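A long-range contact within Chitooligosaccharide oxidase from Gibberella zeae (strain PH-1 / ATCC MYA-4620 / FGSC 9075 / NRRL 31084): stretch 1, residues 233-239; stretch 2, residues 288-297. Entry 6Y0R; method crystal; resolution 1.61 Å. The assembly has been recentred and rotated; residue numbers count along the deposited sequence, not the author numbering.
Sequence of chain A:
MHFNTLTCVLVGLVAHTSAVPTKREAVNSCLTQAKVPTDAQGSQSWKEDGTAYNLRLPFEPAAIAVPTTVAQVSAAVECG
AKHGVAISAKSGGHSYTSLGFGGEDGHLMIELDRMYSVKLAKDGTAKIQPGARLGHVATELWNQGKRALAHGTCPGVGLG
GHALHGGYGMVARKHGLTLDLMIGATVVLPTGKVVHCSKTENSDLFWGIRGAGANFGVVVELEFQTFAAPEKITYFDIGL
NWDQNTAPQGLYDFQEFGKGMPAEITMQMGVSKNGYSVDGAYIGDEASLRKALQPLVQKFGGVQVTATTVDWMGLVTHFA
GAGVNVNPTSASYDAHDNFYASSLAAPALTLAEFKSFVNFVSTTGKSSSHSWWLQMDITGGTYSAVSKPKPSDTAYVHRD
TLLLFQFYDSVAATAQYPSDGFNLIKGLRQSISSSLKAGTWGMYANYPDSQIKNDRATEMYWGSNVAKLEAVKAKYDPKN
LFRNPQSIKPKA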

# COMPACT_ATOMS: atom_id res chain seq x y z
N ILE A 233 -3.75 22.68 -5.34
CA ILE A 233 -3.64 21.72 -4.21
C ILE A 233 -2.40 22.17 -3.47
O ILE A 233 -1.38 22.43 -4.09
CB ILE A 233 -3.64 20.24 -4.65
CG1 ILE A 233 -3.46 19.36 -3.42
CG2 ILE A 233 -2.61 19.91 -5.71
CD1 ILE A 233 -4.00 17.97 -3.59
N THR A 234 -2.52 22.33 -2.17
CA THR A 234 -1.48 22.92 -1.34
C THR A 234 -0.82 21.84 -0.48
O THR A 234 -1.49 21.34 0.42
CB THR A 234 -2.07 24.06 -0.50
OG1 THR A 234 -2.68 25.00 -1.39
CG2 THR A 234 -1.03 24.74 0.35
N TYR A 235 0.47 21.65 -0.63
CA TYR A 235 1.24 20.79 0.30
C TYR A 235 1.70 21.68 1.42
O TYR A 235 1.88 22.90 1.24
CB TYR A 235 2.35 20.02 -0.38
CG TYR A 235 3.44 20.82 -1.01
CD1 TYR A 235 4.49 21.31 -0.26
CD2 TYR A 235 3.49 20.94 -2.40
CE1 TYR A 235 5.55 21.96 -0.87
CE2 TYR A 235 4.54 21.59 -3.01
CZ TYR A 235 5.56 22.13 -2.24
OH TYR A 235 6.63 22.79 -2.82
N PHE A 236 1.86 21.10 2.60
CA PHE A 236 2.23 21.90 3.77
C PHE A 236 3.02 21.04 4.75
O PHE A 236 2.99 19.82 4.72
CB PHE A 236 1.01 22.51 4.45
CG PHE A 236 0.01 21.54 5.02
CD1 PHE A 236 -1.04 21.06 4.25
CD2 PHE A 236 0.12 21.10 6.34
CE1 PHE A 236 -1.95 20.16 4.78
CE2 PHE A 236 -0.80 20.20 6.86
CZ PHE A 236 -1.83 19.73 6.08
N ASP A 237 3.76 21.75 5.60
CA ASP A 237 4.61 21.16 6.65
C ASP A 237 4.55 22.06 7.87
O ASP A 237 4.45 23.30 7.73
CB ASP A 237 6.03 20.98 6.13
CG ASP A 237 6.12 19.96 5.00
OD1 ASP A 237 6.14 18.72 5.30
OD2 ASP A 237 6.04 20.40 3.82
N ILE A 238 4.62 21.43 9.03
CA ILE A 238 4.72 22.13 10.34
C ILE A 238 5.88 21.51 11.09
O ILE A 238 5.79 20.34 11.50
CB ILE A 238 3.43 22.08 11.16
CG1 ILE A 238 2.19 22.40 10.34
CG2 ILE A 238 3.57 23.04 12.32
CD1 ILE A 238 0.91 22.29 11.09
N GLY A 239 6.94 22.31 11.28
CA GLY A 239 8.11 21.92 12.06
C GLY A 239 7.78 22.06 13.52
O GLY A 239 7.11 23.03 13.88
N SER A 288 -6.59 29.48 2.11
CA SER A 288 -7.67 28.61 2.64
C SER A 288 -7.04 27.56 3.57
O SER A 288 -7.62 27.29 4.63
CB SER A 288 -8.46 27.95 1.54
OG SER A 288 -9.21 28.91 0.81
N LEU A 289 -5.90 27.01 3.17
CA LEU A 289 -5.17 26.00 4.01
C LEU A 289 -4.76 26.66 5.33
O LEU A 289 -4.96 26.06 6.42
CB LEU A 289 -3.97 25.47 3.23
CG LEU A 289 -3.09 24.44 3.93
CD1 LEU A 289 -1.98 25.09 4.70
CD2 LEU A 289 -3.91 23.49 4.80
N ARG A 290 -4.18 27.86 5.28
CA ARG A 290 -3.74 28.55 6.50
C ARG A 290 -4.94 28.81 7.41
O ARG A 290 -4.79 28.59 8.62
CB ARG A 290 -2.95 29.80 6.11
CG ARG A 290 -1.58 29.47 5.53
CD ARG A 290 -0.72 30.70 5.31
NE ARG A 290 0.55 30.35 4.71
CZ ARG A 290 1.61 29.93 5.37
NH1 ARG A 290 1.58 29.80 6.68
NH2 ARG A 290 2.72 29.67 4.71
N LYS A 291 -6.08 29.22 6.86
CA LYS A 291 -7.29 29.43 7.71
C LYS A 291 -7.76 28.11 8.32
O LYS A 291 -8.02 28.05 9.54
CB LYS A 291 -8.40 30.10 6.91
CG LYS A 291 -8.09 31.54 6.55
CD LYS A 291 -9.07 32.19 5.58
CE LYS A 291 -8.43 33.36 4.85
NZ LYS A 291 -9.37 34.50 4.72
N ALA A 292 -7.73 27.03 7.55
CA ALA A 292 -8.20 25.69 8.00
C ALA A 292 -7.30 25.14 9.11
O ALA A 292 -7.83 24.41 9.99
CB ALA A 292 -8.24 24.73 6.84
N LEU A 293 -6.00 25.41 9.06
CA LEU A 293 -5.05 24.86 10.08
C LEU A 293 -4.93 25.74 11.32
O LEU A 293 -4.34 25.29 12.29
CB LEU A 293 -3.68 24.69 9.43
CG LEU A 293 -3.51 23.48 8.55
CD1 LEU A 293 -2.07 23.43 8.05
CD2 LEU A 293 -3.88 22.21 9.26
N GLN A 294 -5.42 26.98 11.28
CA GLN A 294 -5.17 27.92 12.39
C GLN A 294 -5.58 27.31 13.73
O GLN A 294 -4.85 27.47 14.69
CB GLN A 294 -5.82 29.28 12.08
CG GLN A 294 -5.20 30.43 12.85
CD GLN A 294 -3.69 30.51 12.88
OE1 GLN A 294 -2.99 30.29 11.89
NE2 GLN A 294 -3.15 30.84 14.04
N PRO A 295 -6.71 26.58 13.90
CA PRO A 295 -6.99 25.96 15.20
C PRO A 295 -5.92 24.98 15.71
O PRO A 295 -5.67 24.89 16.91
CB PRO A 295 -8.32 25.22 14.98
CG PRO A 295 -8.93 25.94 13.82
CD PRO A 295 -7.78 26.34 12.92
N LEU A 296 -5.33 24.20 14.80
CA LEU A 296 -4.26 23.27 15.19
C LEU A 296 -3.00 24.04 15.55
O LEU A 296 -2.39 23.75 16.57
CB LEU A 296 -3.95 22.34 14.01
CG LEU A 296 -2.93 21.28 14.36
CD1 LEU A 296 -3.50 20.35 15.39
CD2 LEU A 296 -2.51 20.55 13.08
N VAL A 297 -2.65 25.05 14.77
CA VAL A 297 -1.51 25.94 15.11
C VAL A 297 -1.72 26.50 16.52
O VAL A 297 -0.78 26.48 17.35
CB VAL A 297 -1.39 27.03 14.04
CG1 VAL A 297 -0.45 28.13 14.46
CG2 VAL A 297 -1.04 26.42 12.69

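A helix lies across a β-strand here, and the two are joined by side chains alone: no hydrogen bond crosses between them. Strand 233-239 and the helix segment 288-297 run in broadly the same direction, their axes inclined by 44° and 10.1 Å apart at closest approach. That spacing is typical of a helix resting on a sheet, wide enough for one layer of interlocking aliphatic and aromatic groups. The contact is small, burying 267 Å² in all, and it is made by one side of each element. Along the strand, alternation directs the CA-to-CB bonds of Thr234, Phe236 and Ile238 toward the helix, while those of Tyr235 and Asp237 point away, so the polar carboxylate stays out of the apolar layer.

Along stretch 2, Ser288 comes first; its CB points sideways and it makes no contact with the strand, but its carbonyl accepts a hydrogen bond from the backbone of the next turn, Ala292 N to Ser288 O at 2.9 Å. Leu289 follows and has the largest area covered of any residue in the contact. Its CA is 7.2 Å from the CA of Thr234, and its CG lies 4.1 Å from Thr234 CG2. Threonine suits this buried site because its methyl can face the leucine while OG1 is hydrogen-bonded elsewhere in the structure. The same leucine also reaches Phe236, with Leu289 CD2 3.8 Å from Phe236 CD1. This methyl sits off-centre with respect to the ring, in a CH-π contact.

Arg290, Lys291 and Ala292 do not touch the strand. The helical repeat carries them round to other sides of the helix, where the long charged chains of Arg290 and Lys291 need not enter the apolar layer.

One turn after Leu289, Leu293 returns to the interface, its N bonded to Leu289 O at 2.9 Å. Its CD1 methyl lies over one face of the Phe236 ring, 3.6 Å from Phe236 CD2, and forms a CH-π contact in which weakly polarised C-H groups meet the π cloud. Phenylalanine thus serves two leucines a turn apart, offering a broad apolar surface to branched side chains. Leu293 CD1 also approaches Ile238 CD1, at 4.4 Å, and so bridges two successive inward-facing strand residues.

The exposed Gln294 and Pro295 lie beyond reach of the strand. The helix is kinked here: the nitrogens of Pro295 and Leu296 have no bond to the turn before, and proline has no amide hydrogen to donate. Leu296 N instead makes a weak bond to Leu293 O at 2.9 Å.

Leu296 again points toward the strand, and its CD2 meets Ile238 CD1 at 4.3 Å. With chi1 near m and chi2 near t, Ile238 extends its CD1 methyl to both Leu293 and Leu296. Val297, pointing sideways, remains at the margin, although its N bonds to Leu293 O at 3.0 Å, restoring the regular helical pattern after the kink.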